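Local coordinates for protein putative aminomethyltransferase (Leptospirillum rubarum, PDB 3TTG) that probably binds folate as a member of the aminomethyltransferase (glycine cleavage T-protein) family, its own substrate and reaction being unestablished, at residues 139-144 with 185-190; 47-52 with 99-104; 323-328 with 350-355; 38-43 with 213-218; 83-88 with 264-269. All coordinates share one frame; numbering follows the deposited sequence.

Contact 1 of 5, residues 139-144 with 185-190; sequences RLVGPE and GLQADL
Leu140 and Ala188 are joined by a reciprocal pair of backbone hydrogen bonds between antiparallel strands. Leu140 N reaches Ala188 O at 2.8 Å in a nearly straight bond, and Ala188 N answers to Leu140 O at 2.9 Å. A third bond, Gly142 N to Leu186 O at 3.0 Å, carries the pairing past the end of strand 135-141. Here the backbone angles of Gly142 would drive a beta carbon into the preceding carbonyl oxygen. Alongside these bonds, Arg139 CA faces Ala188 O and Val141 CA faces Leu186 O in CA-H...O contacts.

Strands 135-141 and 187-193 are the two central members of a mixed six-stranded sheet in the folate-binding domain. Helix 145-152 packs on the face bearing Leu140 and Ala188, helix 218-227 on that of Val141 and Gln187.

Among the apolar side chains, Leu140 CD1 meets Leu190 CD1 at 4.0 Å, while Leu186 lays CB and CD1 beside the carbonyls of Gly142 and Pro143.

The charged pair lies at the other end. Arg139 has CG beside its own backbone N (chi1 -64°), and from there its extended chain passes Asp189, CG lying 3.4 Å from Asp189 OD1. The salt bridge from Arg139 NE to Asp189 OD1 is long at 3.9 Å, the guanidinium and carboxylate planes being 58° apart. Glu137 is the stronger partner of Arg139, and His174 that of Asp189. Water 1 stands 2.9 Å from Leu140 O and 3.0 Å from Asp189 OD1, within reach of both backbone and carboxylate.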
# COMPACT_ATOMS: atom_id res chain seq x y z
N ARG A 139 9.00 -4.80 -8.81
CA ARG A 139 9.01 -3.73 -7.81
C ARG A 139 10.40 -3.42 -7.32
O ARG A 139 11.22 -4.33 -7.07
CB ARG A 139 8.15 -4.07 -6.63
CG ARG A 139 6.72 -4.20 -7.05
CD ARG A 139 5.80 -4.35 -5.90
NE ARG A 139 4.47 -4.71 -6.40
CZ ARG A 139 3.56 -5.41 -5.73
NH1 ARG A 139 3.77 -5.76 -4.47
NH2 ARG A 139 2.41 -5.76 -6.31
N LEU A 140 10.63 -2.10 -7.08
CA LEU A 140 11.87 -1.60 -6.54
C LEU A 140 11.58 -0.89 -5.24
O LEU A 140 10.59 -0.16 -5.18
CB LEU A 140 12.54 -0.62 -7.52
CG LEU A 140 13.19 -1.20 -8.79
CD1 LEU A 140 13.57 -0.03 -9.73
CD2 LEU A 140 14.37 -2.05 -8.45
N VAL A 141 12.43 -1.08 -4.19
CA VAL A 141 12.29 -0.34 -2.94
C VAL A 141 13.65 0.17 -2.49
O VAL A 141 14.65 -0.47 -2.77
CB VAL A 141 11.62 -1.16 -1.81
CG1 VAL A 141 10.20 -1.59 -2.17
CG2 VAL A 141 12.45 -2.38 -1.41
N GLY A 142 13.68 1.27 -1.74
CA GLY A 142 14.90 1.76 -1.13
C GLY A 142 15.53 2.98 -1.74
O GLY A 142 15.10 3.44 -2.81
N PRO A 143 16.55 3.51 -1.03
CA PRO A 143 17.11 4.83 -1.38
C PRO A 143 17.72 4.97 -2.76
O PRO A 143 17.76 6.10 -3.27
CB PRO A 143 18.18 5.07 -0.29
CG PRO A 143 18.36 3.82 0.40
CD PRO A 143 17.10 3.03 0.26
N GLU A 144 18.18 3.87 -3.38
CA GLU A 144 18.79 3.91 -4.71
C GLU A 144 17.80 3.54 -5.83
O GLU A 144 18.22 3.36 -6.96
CB GLU A 144 20.02 2.98 -4.73
CG GLU A 144 21.14 3.49 -3.83
CD GLU A 144 22.35 2.59 -3.70
OE1 GLU A 144 22.49 1.65 -4.52
OE2 GLU A 144 23.15 2.81 -2.76
N GLY A 185 10.05 6.05 2.46
CA GLY A 185 11.10 5.83 1.47
C GLY A 185 10.59 5.60 0.07
O GLY A 185 9.37 5.61 -0.17
N LEU A 186 11.52 5.38 -0.86
CA LEU A 186 11.15 5.20 -2.25
C LEU A 186 10.56 3.81 -2.56
O LEU A 186 11.06 2.77 -2.10
CB LEU A 186 12.35 5.45 -3.18
CG LEU A 186 12.76 6.90 -3.26
CD1 LEU A 186 14.24 7.01 -3.66
CD2 LEU A 186 11.85 7.67 -4.22
N GLN A 187 9.54 3.82 -3.41
CA GLN A 187 8.89 2.59 -3.96
C GLN A 187 8.51 2.81 -5.39
O GLN A 187 7.85 3.81 -5.68
CB GLN A 187 7.64 2.20 -3.21
CG GLN A 187 7.82 1.88 -1.77
CD GLN A 187 6.49 1.62 -1.12
OE1 GLN A 187 5.82 2.54 -0.61
NE2 GLN A 187 6.08 0.37 -1.11
N ALA A 188 9.00 1.98 -6.30
CA ALA A 188 8.62 2.08 -7.69
C ALA A 188 8.09 0.76 -8.19
O ALA A 188 8.63 -0.31 -7.85
CB ALA A 188 9.80 2.51 -8.53
N ASP A 189 7.00 0.82 -8.97
CA ASP A 189 6.39 -0.35 -9.59
C ASP A 189 6.51 -0.23 -11.09
O ASP A 189 5.96 0.70 -11.70
CB ASP A 189 4.95 -0.50 -9.22
CG ASP A 189 4.70 -0.46 -7.72
OD1 ASP A 189 5.56 -0.98 -6.94
OD2 ASP A 189 3.71 0.16 -7.32
N LEU A 190 7.15 -1.18 -11.68
CA LEU A 190 7.39 -1.20 -13.11
C LEU A 190 6.45 -2.20 -13.76
O LEU A 190 6.52 -3.37 -13.41
CB LEU A 190 8.84 -1.59 -13.40
CG LEU A 190 9.97 -0.65 -13.03
CD1 LEU A 190 10.05 -0.42 -11.53
CD2 LEU A 190 11.32 -1.25 -13.45
O HOH W 1 7.81 -0.89 -4.99

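Contact 2 of 5, residues 47-52 with 99-104; sequences SIFVEG and KIALFP
Phe49 lies beside Ala101 on one face of an antiparallel strand pair, its ring running obliquely past the alanine methyl. Its CB sits 4.1 Å from Lys99 CD, so the root of the ring is flanked by the aliphatic part of the lysine. With CG beside the backbone N (chi1 -70°), the ring leans across toward the neighbouring strand: Phe49 CD1 lies 3.8 Å from Ala101 CB, Phe49 CE1 closes to 3.4 Å from the same methyl, and Phe49 CZ, at the far end, is 3.9 Å from it. Beyond the two segments the Phe49 side chain also touches Met131. Shortening Phe49 to an alanine is likely to open a gap beside the Ala101 methyl, where CD1, CE1 and CZ of the ring now pack.

Four backbone bonds hold the strands: Ile48 and Leu102 exchange one pair, Val50 and Ile100 the other, with Leu102 N to Ile48 O the shortest at 2.7 Å. They are inner strands of the five-stranded antiparallel sheet of the folate-binding domain. On the face away from Phe49, Val50 CG2 meets Leu102 CD1 at 4.0 Å; helix 55-60 packs against Val50 and Ile100, and helix 109-118 against Ile48 and Leu102. Where the strands end, Ser47 OG approaches Phe103 CE1, and the Phe103 ring meets that of Phe191.

Apart from Glu51 OE2 and Lys99 NZ, 4.4 Å apart and beyond a salt bridge, the side chains across the contact meet mainly through carbon. The pairing therefore rests on backbone hydrogen bonds and apolar packing, with charge probably contributing little.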
# COMPACT_ATOMS: atom_id res chain seq x y z
N SER A 47 -4.05 -3.94 -14.17
CA SER A 47 -3.86 -2.73 -14.99
C SER A 47 -5.15 -2.41 -15.64
O SER A 47 -5.45 -3.00 -16.67
CB SER A 47 -2.79 -3.00 -16.07
OG SER A 47 -1.51 -2.94 -15.51
N ILE A 48 -5.94 -1.51 -15.06
CA ILE A 48 -7.29 -1.21 -15.56
C ILE A 48 -7.32 0.14 -16.17
O ILE A 48 -6.92 1.11 -15.53
CB ILE A 48 -8.33 -1.29 -14.42
CG1 ILE A 48 -8.27 -2.59 -13.62
CG2 ILE A 48 -9.75 -1.04 -14.97
CD1 ILE A 48 -8.45 -3.91 -14.51
N PHE A 49 -7.82 0.24 -17.39
CA PHE A 49 -7.87 1.56 -18.05
C PHE A 49 -9.30 2.01 -18.24
O PHE A 49 -10.19 1.19 -18.50
CB PHE A 49 -7.12 1.53 -19.38
CG PHE A 49 -5.62 1.42 -19.13
CD1 PHE A 49 -4.83 2.55 -19.01
CD2 PHE A 49 -5.05 0.21 -18.77
CE1 PHE A 49 -3.46 2.44 -18.75
CE2 PHE A 49 -3.69 0.10 -18.49
CZ PHE A 49 -2.91 1.22 -18.45
N VAL A 50 -9.52 3.32 -18.08
CA VAL A 50 -10.83 3.92 -18.28
C VAL A 50 -10.70 5.03 -19.34
O VAL A 50 -9.94 5.99 -19.18
CB VAL A 50 -11.46 4.45 -16.98
CG1 VAL A 50 -12.91 4.90 -17.25
CG2 VAL A 50 -11.42 3.38 -15.90
N GLU A 51 -11.49 4.91 -20.38
CA GLU A 51 -11.53 5.88 -21.46
C GLU A 51 -12.92 6.38 -21.69
O GLU A 51 -13.88 5.84 -21.12
CB GLU A 51 -10.97 5.21 -22.72
CG GLU A 51 -11.91 4.26 -23.42
CD GLU A 51 -11.28 3.49 -24.58
OE1 GLU A 51 -12.02 3.20 -25.55
OE2 GLU A 51 -10.06 3.19 -24.53
N GLY A 52 -13.02 7.45 -22.45
CA GLY A 52 -14.30 8.04 -22.83
C GLY A 52 -14.43 9.47 -22.37
O GLY A 52 -13.72 9.93 -21.48
N LYS A 99 -6.75 8.61 -21.28
CA LYS A 99 -7.09 7.45 -20.44
C LYS A 99 -6.73 7.68 -18.98
O LYS A 99 -5.75 8.35 -18.68
CB LYS A 99 -6.38 6.17 -20.92
CG LYS A 99 -7.00 5.56 -22.14
CD LYS A 99 -6.44 4.16 -22.44
CE LYS A 99 -5.28 4.14 -23.42
NZ LYS A 99 -5.74 3.86 -24.80
N ILE A 100 -7.52 7.08 -18.06
CA ILE A 100 -7.19 7.05 -16.63
C ILE A 100 -6.72 5.62 -16.36
O ILE A 100 -7.39 4.68 -16.79
CB ILE A 100 -8.37 7.50 -15.71
CG1 ILE A 100 -8.72 8.99 -15.98
CG2 ILE A 100 -7.96 7.36 -14.23
CD1 ILE A 100 -10.15 9.49 -15.45
N ALA A 101 -5.52 5.44 -15.79
CA ALA A 101 -4.98 4.10 -15.44
C ALA A 101 -5.21 3.84 -13.96
O ALA A 101 -4.91 4.70 -13.17
CB ALA A 101 -3.50 4.03 -15.75
N LEU A 102 -5.78 2.70 -13.60
CA LEU A 102 -6.07 2.34 -12.24
C LEU A 102 -5.41 1.05 -11.95
O LEU A 102 -5.56 0.07 -12.71
CB LEU A 102 -7.61 2.21 -11.97
CG LEU A 102 -8.45 3.43 -12.27
CD1 LEU A 102 -9.95 3.10 -12.23
CD2 LEU A 102 -8.12 4.57 -11.30
N PHE A 103 -4.75 1.00 -10.80
CA PHE A 103 -4.05 -0.22 -10.34
C PHE A 103 -4.62 -0.64 -8.98
O PHE A 103 -4.13 -0.22 -7.93
CB PHE A 103 -2.56 -0.02 -10.28
CG PHE A 103 -2.03 0.42 -11.63
CD1 PHE A 103 -1.46 -0.49 -12.49
CD2 PHE A 103 -2.02 1.76 -11.98
CE1 PHE A 103 -0.99 -0.09 -13.74
CE2 PHE A 103 -1.48 2.18 -13.19
CZ PHE A 103 -1.04 1.24 -14.10
N PRO A 104 -5.70 -1.45 -9.00
CA PRO A 104 -6.30 -1.95 -7.75
C PRO A 104 -5.45 -3.07 -7.14
O PRO A 104 -4.38 -3.37 -7.66
CB PRO A 104 -7.65 -2.43 -8.21
CG PRO A 104 -7.35 -3.03 -9.54
CD PRO A 104 -6.41 -2.03 -10.16

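Contact 3 of 5, residues 323-328 with 350-355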
# COMPACT_ATOMS: atom_id res chain seq x y z
N ILE A 323 7.47 -8.17 14.48
CA ILE A 323 6.82 -6.87 14.42
C ILE A 323 5.46 -7.05 13.81
O ILE A 323 5.23 -8.00 13.09
CB ILE A 323 7.66 -5.78 13.67
CG1 ILE A 323 8.09 -6.26 12.29
CG2 ILE A 323 8.90 -5.43 14.52
CD1 ILE A 323 8.60 -5.09 11.35
N GLY A 324 4.58 -6.11 14.02
CA GLY A 324 3.31 -6.20 13.32
C GLY A 324 2.54 -4.92 13.24
O GLY A 324 2.95 -3.89 13.78
N LEU A 325 1.45 -4.98 12.51
CA LEU A 325 0.55 -3.86 12.35
C LEU A 325 -0.86 -4.29 12.81
O LEU A 325 -1.23 -5.47 12.79
CB LEU A 325 0.53 -3.42 10.89
CG LEU A 325 1.75 -2.81 10.20
CD1 LEU A 325 1.36 -2.39 8.74
CD2 LEU A 325 2.31 -1.62 10.98
N GLY A 326 -1.64 -3.30 13.14
CA GLY A 326 -3.01 -3.49 13.52
C GLY A 326 -3.67 -2.21 13.96
O GLY A 326 -3.22 -1.12 13.61
N TYR A 327 -4.72 -2.34 14.75
CA TYR A 327 -5.54 -1.21 15.17
C TYR A 327 -5.60 -1.20 16.65
O TYR A 327 -5.80 -2.27 17.26
CB TYR A 327 -6.96 -1.30 14.55
CG TYR A 327 -6.92 -1.03 13.07
CD1 TYR A 327 -7.04 0.27 12.58
CD2 TYR A 327 -6.72 -2.05 12.17
CE1 TYR A 327 -6.80 0.54 11.24
CE2 TYR A 327 -6.59 -1.80 10.80
CZ TYR A 327 -6.63 -0.50 10.35
OH TYR A 327 -6.59 -0.20 9.02
N ILE A 328 -5.42 -0.01 17.24
CA ILE A 328 -5.46 0.14 18.69
C ILE A 328 -6.56 1.13 19.08
O ILE A 328 -6.65 2.22 18.51
CB ILE A 328 -4.04 0.56 19.23
CG1 ILE A 328 -3.88 0.29 20.74
CG2 ILE A 328 -3.70 1.99 18.93
CD1 ILE A 328 -3.89 -1.12 21.10
N HIS A 350 4.42 0.14 19.44
CA HIS A 350 5.68 0.70 18.96
C HIS A 350 5.45 1.78 17.91
O HIS A 350 4.50 1.72 17.12
CB HIS A 350 6.52 -0.42 18.34
CG HIS A 350 7.98 -0.11 18.17
ND1 HIS A 350 8.44 0.53 17.06
CD2 HIS A 350 9.04 -0.45 18.93
CE1 HIS A 350 9.76 0.58 17.18
NE2 HIS A 350 10.15 0.05 18.32
N SER A 351 6.37 2.76 17.90
CA SER A 351 6.39 3.84 16.90
C SER A 351 6.55 3.26 15.47
O SER A 351 7.12 2.17 15.28
CB SER A 351 7.55 4.80 17.21
OG SER A 351 8.78 4.09 17.28
N LEU A 352 5.98 3.95 14.49
CA LEU A 352 6.17 3.68 13.09
C LEU A 352 6.93 4.83 12.45
O LEU A 352 6.74 5.98 12.85
CB LEU A 352 4.82 3.51 12.35
CG LEU A 352 3.93 2.34 12.79
CD1 LEU A 352 2.62 2.37 12.07
CD2 LEU A 352 4.65 1.02 12.60
N PRO A 353 7.71 4.58 11.38
CA PRO A 353 8.13 3.26 10.88
C PRO A 353 9.05 2.65 11.94
O PRO A 353 9.54 3.35 12.86
CB PRO A 353 8.86 3.62 9.57
CG PRO A 353 9.44 4.94 9.82
CD PRO A 353 8.41 5.66 10.68
N PHE A 354 9.24 1.33 11.86
CA PHE A 354 10.15 0.63 12.79
C PHE A 354 11.58 0.93 12.46
O PHE A 354 12.40 0.98 13.34
CB PHE A 354 9.95 -0.89 12.75
CG PHE A 354 8.59 -1.34 13.20
CD1 PHE A 354 8.34 -1.66 14.54
CD2 PHE A 354 7.55 -1.48 12.28
CE1 PHE A 354 7.07 -2.06 14.94
CE2 PHE A 354 6.31 -1.94 12.67
CZ PHE A 354 6.06 -2.18 14.02
N VAL A 355 11.86 1.04 11.18
CA VAL A 355 13.17 1.32 10.58
C VAL A 355 13.05 2.51 9.65
O VAL A 355 13.93 3.38 9.71
CB VAL A 355 13.64 0.10 9.75
CG1 VAL A 355 15.01 0.38 9.13
CG2 VAL A 355 13.65 -1.17 10.60
OXT VAL A 355 12.16 2.50 8.77
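Ile323 packs against one face of the Phe354 ring. Its CB is 4.0 Å from the centroid of that ring and 15° off the normal, a CH-pi contact over the face. The branches of the isoleucine spread to the two sides of the ring: Ile323 CG2 is 3.8 Å from Phe354 CD1, and Ile323 CD1 is 3.9 Å from Phe354 CD2. A chi1 of 53°, with CG1 between the backbone N and the carbonyl carbon, gives the side chain this straddling posture. The edge of the ring is turned to the backbone, Gly324 O lying near its plane and 3.6 Å from Phe354 CZ.

Strand 321-329 belongs to the antiparallel sheet of the C-terminal barrel domain, flanked by strands 306-316 and 277-284. After the last strand, 346-350, the C-terminal tail folds over this sheet without pairing to it, and no hydrogen bond crosses the contact. The cis peptide between Leu352 and Pro353 bends the tail between its two apolar contacts.

Leu352 points at the sheet from the other side of this bend, its CD2 meeting Leu325 CD2 at 3.9 Å as the two leucines cross obliquely. Leu325 CD2 also lies near the edge of the Phe354 ring. The opposite ring face has Ser351 O toward its rim; that oxygen accepts a bond of 2.8 Å from His350 ND1, on a lone pair. Past the ring, the terminal carboxylate of Val355 forms a salt bridge with Lys228.

Contact 4 of 5, residues 38-43 with 213-218; sequences LFYPSV and GVLLDE
Leu38 donates one backbone hydrogen bond and accepts another, bridging in parallel fashion to Leu215 of strand 214-215, the pairing that closes one edge of the mixed six-stranded sheet. Leu38 N donates to Val214 O at 2.9 Å, and Leu38 O accepts from Leu216 N at 2.7 Å. As the chains diverge, water 2 takes over: it accepts from Tyr40 N at 2.9 Å and donates to Leu216 O at 2.7 Å. Leu216 O also faces the Phe39 ring edge, in plane and 3.6 Å from Phe39 CD1.

With chi1 at 178°, Phe39 swings its ring toward the start of helix 218-227, where Phe39 CE1 lies 3.6 Å from Glu218 CA and the ring stacks on Tyr221. Were Phe39 cut back to an alanine, a gap would probably open beside the first helical turn and Tyr221 would be left without its stacking partner. Asp217, at the N-cap, is engaged by the helix: its OD1 accepts from Ser220 N. On the other sheet face, Leu215 CD1 reaches the edge of the Tyr40 ring, 3.7 Å from Tyr40 CE2.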
# COMPACT_ATOMS: atom_id res chain seq x y z
N LEU A 38 14.81 -5.49 -4.87
CA LEU A 38 14.08 -5.88 -6.08
C LEU A 38 13.15 -7.02 -5.74
O LEU A 38 13.56 -7.98 -5.06
CB LEU A 38 15.16 -6.28 -7.10
CG LEU A 38 14.75 -6.85 -8.41
CD1 LEU A 38 13.88 -5.89 -9.17
CD2 LEU A 38 15.95 -7.17 -9.21
N PHE A 39 11.87 -6.94 -6.19
CA PHE A 39 10.86 -7.95 -5.91
C PHE A 39 10.01 -8.24 -7.13
O PHE A 39 9.48 -7.30 -7.74
CB PHE A 39 9.97 -7.50 -4.73
CG PHE A 39 8.87 -8.47 -4.40
CD1 PHE A 39 9.16 -9.75 -3.94
CD2 PHE A 39 7.53 -8.11 -4.52
CE1 PHE A 39 8.15 -10.65 -3.61
CE2 PHE A 39 6.51 -9.00 -4.19
CZ PHE A 39 6.82 -10.27 -3.77
N TYR A 40 9.77 -9.54 -7.43
CA TYR A 40 8.92 -9.96 -8.54
C TYR A 40 7.63 -10.56 -7.99
O TYR A 40 7.63 -11.70 -7.58
CB TYR A 40 9.64 -10.97 -9.43
CG TYR A 40 10.81 -10.37 -10.16
CD1 TYR A 40 10.65 -9.82 -11.42
CD2 TYR A 40 12.08 -10.39 -9.61
CE1 TYR A 40 11.75 -9.31 -12.12
CE2 TYR A 40 13.17 -9.88 -10.29
CZ TYR A 40 13.00 -9.32 -11.54
OH TYR A 40 14.08 -8.76 -12.18
N PRO A 41 6.55 -9.80 -7.87
CA PRO A 41 5.32 -10.38 -7.29
C PRO A 41 4.75 -11.52 -8.11
O PRO A 41 4.81 -11.49 -9.34
CB PRO A 41 4.34 -9.19 -7.24
CG PRO A 41 4.84 -8.25 -8.18
CD PRO A 41 6.31 -8.40 -8.31
N SER A 42 4.23 -12.53 -7.42
CA SER A 42 3.61 -13.70 -8.01
C SER A 42 2.30 -13.28 -8.68
O SER A 42 1.93 -13.78 -9.74
CB SER A 42 3.37 -14.76 -6.93
OG SER A 42 2.67 -15.86 -7.49
N VAL A 43 1.62 -12.32 -8.06
CA VAL A 43 0.39 -11.76 -8.61
C VAL A 43 0.57 -10.25 -8.58
O VAL A 43 0.69 -9.66 -7.51
CB VAL A 43 -0.87 -12.23 -7.84
CG1 VAL A 43 -2.13 -11.66 -8.49
CG2 VAL A 43 -0.95 -13.78 -7.79
N GLY A 213 22.57 -4.29 -4.64
CA GLY A 213 21.19 -4.32 -4.16
C GLY A 213 20.87 -5.76 -3.79
O GLY A 213 21.76 -6.61 -3.85
N VAL A 214 19.61 -6.07 -3.49
CA VAL A 214 19.23 -7.43 -3.13
C VAL A 214 17.95 -7.85 -3.80
O VAL A 214 17.00 -7.08 -3.90
CB VAL A 214 19.13 -7.55 -1.56
CG1 VAL A 214 18.09 -6.61 -0.96
CG2 VAL A 214 18.95 -9.00 -1.09
N LEU A 215 17.90 -9.11 -4.20
CA LEU A 215 16.70 -9.73 -4.72
C LEU A 215 15.92 -10.25 -3.52
O LEU A 215 16.36 -11.16 -2.81
CB LEU A 215 17.06 -10.84 -5.71
CG LEU A 215 15.91 -11.51 -6.44
CD1 LEU A 215 15.05 -10.53 -7.22
CD2 LEU A 215 16.43 -12.58 -7.41
N LEU A 216 14.79 -9.65 -3.26
CA LEU A 216 13.93 -10.01 -2.13
C LEU A 216 12.98 -11.15 -2.52
O LEU A 216 12.46 -11.18 -3.63
CB LEU A 216 13.13 -8.79 -1.70
CG LEU A 216 13.90 -7.56 -1.15
CD1 LEU A 216 12.98 -6.35 -1.00
CD2 LEU A 216 14.53 -7.86 0.20
N ASP A 217 12.76 -12.08 -1.62
CA ASP A 217 11.74 -13.10 -1.78
C ASP A 217 10.45 -12.50 -1.12
O ASP A 217 10.51 -11.41 -0.52
CB ASP A 217 12.22 -14.47 -1.18
CG ASP A 217 12.33 -14.57 0.33
OD1 ASP A 217 12.08 -13.53 1.03
OD2 ASP A 217 12.81 -15.61 0.81
N GLU A 218 9.31 -13.19 -1.21
CA GLU A 218 8.04 -12.69 -0.66
C GLU A 218 8.13 -12.36 0.84
O GLU A 218 7.70 -11.28 1.22
CB GLU A 218 6.89 -13.70 -0.94
CG GLU A 218 5.57 -13.34 -0.28
CD GLU A 218 4.40 -14.23 -0.67
OE1 GLU A 218 4.65 -15.35 -1.19
OE2 GLU A 218 3.23 -13.81 -0.46
O HOH W 2 11.27 -11.66 -6.06

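Contact 5 of 5, residues 83-88 with 264-269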
# COMPACT_ATOMS: atom_id res chain seq x y z
N PRO A 83 -21.06 2.94 0.63
CA PRO A 83 -21.82 4.12 1.10
C PRO A 83 -21.61 4.54 2.59
O PRO A 83 -21.85 5.70 2.96
CB PRO A 83 -23.26 3.66 0.88
CG PRO A 83 -23.17 2.77 -0.30
CD PRO A 83 -21.96 1.97 -0.03
N LYS A 84 -21.21 3.57 3.42
CA LYS A 84 -20.92 3.80 4.82
C LYS A 84 -19.43 4.20 5.01
O LYS A 84 -19.02 4.33 6.14
CB LYS A 84 -21.25 2.55 5.66
CG LYS A 84 -22.73 2.21 5.73
CD LYS A 84 -23.43 2.92 6.80
CE LYS A 84 -24.87 2.42 6.99
NZ LYS A 84 -24.95 0.95 7.24
N ALA A 85 -18.64 4.40 3.92
CA ALA A 85 -17.26 4.84 3.98
C ALA A 85 -16.27 3.80 4.44
O ALA A 85 -15.12 4.17 4.64
CB ALA A 85 -17.11 6.13 4.80
N ARG A 86 -16.63 2.51 4.41
CA ARG A 86 -15.67 1.44 4.66
C ARG A 86 -14.90 1.17 3.35
O ARG A 86 -15.43 1.36 2.26
CB ARG A 86 -16.36 0.17 5.15
CG ARG A 86 -17.17 0.30 6.44
CD ARG A 86 -16.21 0.45 7.61
NE ARG A 86 -16.88 0.44 8.93
CZ ARG A 86 -17.24 -0.66 9.60
NH1 ARG A 86 -17.05 -1.87 9.07
NH2 ARG A 86 -17.82 -0.55 10.79
N ILE A 87 -13.69 0.71 3.49
CA ILE A 87 -12.78 0.48 2.37
C ILE A 87 -13.15 -0.78 1.61
O ILE A 87 -13.10 -1.87 2.17
CB ILE A 87 -11.32 0.39 2.86
CG1 ILE A 87 -10.81 1.74 3.57
CG2 ILE A 87 -10.35 -0.06 1.70
CD1 ILE A 87 -9.54 1.48 4.36
N LEU A 88 -13.37 -0.66 0.30
CA LEU A 88 -13.57 -1.82 -0.57
C LEU A 88 -12.32 -2.11 -1.28
O LEU A 88 -11.92 -3.25 -1.36
CB LEU A 88 -14.69 -1.61 -1.59
CG LEU A 88 -16.08 -1.34 -1.01
CD1 LEU A 88 -17.08 -1.10 -2.13
CD2 LEU A 88 -16.56 -2.54 -0.12
N GLU A 264 -20.09 11.65 2.77
CA GLU A 264 -20.68 12.23 3.98
C GLU A 264 -20.19 11.54 5.24
O GLU A 264 -19.78 12.26 6.13
CB GLU A 264 -22.21 12.32 3.92
CG GLU A 264 -22.81 13.10 5.10
CD GLU A 264 -23.00 12.34 6.40
OE1 GLU A 264 -23.16 11.10 6.36
OE2 GLU A 264 -23.03 13.00 7.46
N PRO A 265 -20.15 10.21 5.35
CA PRO A 265 -19.62 9.57 6.58
C PRO A 265 -18.11 9.81 6.78
O PRO A 265 -17.69 10.03 7.90
CB PRO A 265 -19.94 8.08 6.35
CG PRO A 265 -21.07 8.09 5.41
CD PRO A 265 -20.75 9.19 4.48
N VAL A 266 -17.32 9.86 5.69
CA VAL A 266 -15.89 10.20 5.72
C VAL A 266 -15.70 11.57 6.35
O VAL A 266 -14.87 11.76 7.24
CB VAL A 266 -15.29 10.20 4.28
CG1 VAL A 266 -14.06 11.07 4.13
CG2 VAL A 266 -14.99 8.82 3.86
N THR A 267 -16.54 12.53 5.90
CA THR A 267 -16.42 13.92 6.32
C THR A 267 -16.91 14.10 7.72
O THR A 267 -16.26 14.81 8.51
CB THR A 267 -17.10 14.88 5.33
OG1 THR A 267 -16.57 14.65 4.02
CG2 THR A 267 -16.82 16.31 5.68
N ARG A 268 -18.03 13.50 8.06
CA ARG A 268 -18.55 13.54 9.42
C ARG A 268 -17.53 12.97 10.45
O ARG A 268 -17.33 13.59 11.49
CB ARG A 268 -19.88 12.78 9.50
CG ARG A 268 -20.52 12.84 10.86
CD ARG A 268 -21.97 12.44 10.89
NE ARG A 268 -22.32 11.49 9.83
CZ ARG A 268 -22.20 10.17 9.87
NH1 ARG A 268 -21.70 9.57 10.95
NH2 ARG A 268 -22.57 9.43 8.82
N LEU A 269 -16.95 11.80 10.18
CA LEU A 269 -15.92 11.19 11.04
C LEU A 269 -14.79 12.21 11.30
O LEU A 269 -14.42 12.46 12.44
CB LEU A 269 -15.34 9.91 10.42
CG LEU A 269 -14.17 9.28 11.21
CD1 LEU A 269 -14.59 8.93 12.66
CD2 LEU A 269 -13.59 8.07 10.49
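Ala85 presses its methyl group against Pro265 and Val266, joining the turn between strands 75-81 and 87-96 to helix 263-271. The helix begins at the end of a KGCYVGQE sequence that resembles the signature of YgfZ-related proteins.

The tight part is small and apolar. Ala85 CB sits 3.6 Å from Val266 CG2 and 3.8 Å from Pro265 CB, wedged against two successive helical residues. The positive phi of Ala85 (74°) belongs to the bend that turns this methyl to the helix. Around it the Pro265 ring lies along the turn's backbone: Pro265 CG is 3.5 Å from Pro83 O, and Pro265 CB is 3.9 Å from Lys84 O. No hydrogen bond crosses. Val266 is further enclosed by Leu81, Val253, Tyr255 and Tyr260, so the methyl of Ala85 adds to its apolar surroundings.

Toward solvent the contact thins out. The CB of Lys84 points away from the helix, and this residue meets Pro265 through its backbone carbonyl; Arg86 turns to other partners, donating from NH1 to Asp239 O and forming a cation-pi contact with Phe242. On the exposed flank of the helix, one turn apart, Glu264 and Arg268 bind each other instead of the turn. The arginine grips side-on, with both carboxylate oxygens met on their syn sides and nearly in the guanidinium plane: Arg268 NE lies 2.9 Å from Glu264 OE2, and Arg268 NH2 lies 3.0 Å from Glu264 OE1.

In the fold
Contacts 1 and 4 share the mixed six-stranded sheet: their centres are 11 Å apart, and strands 135-141 and 37-39 are neighbours, with Arg139 N probably bonded to Phe39 O. Contact 2 lies in the five-stranded antiparallel sheet, which contact 5 reaches through strand 87-96; these two centres are 24 Å apart. Along the chain, contacts 1 and 2 are nested in the loop closed by contact 4, whereas contact 5 crosses contacts 2 and 4. Contact 3 comes last, in the C-terminal barrel domain, about 33 Å from contact 2 between centres. Contact 5 thus brings helix 263-271 back to the 83-88 turn, while contact 3 closes locally.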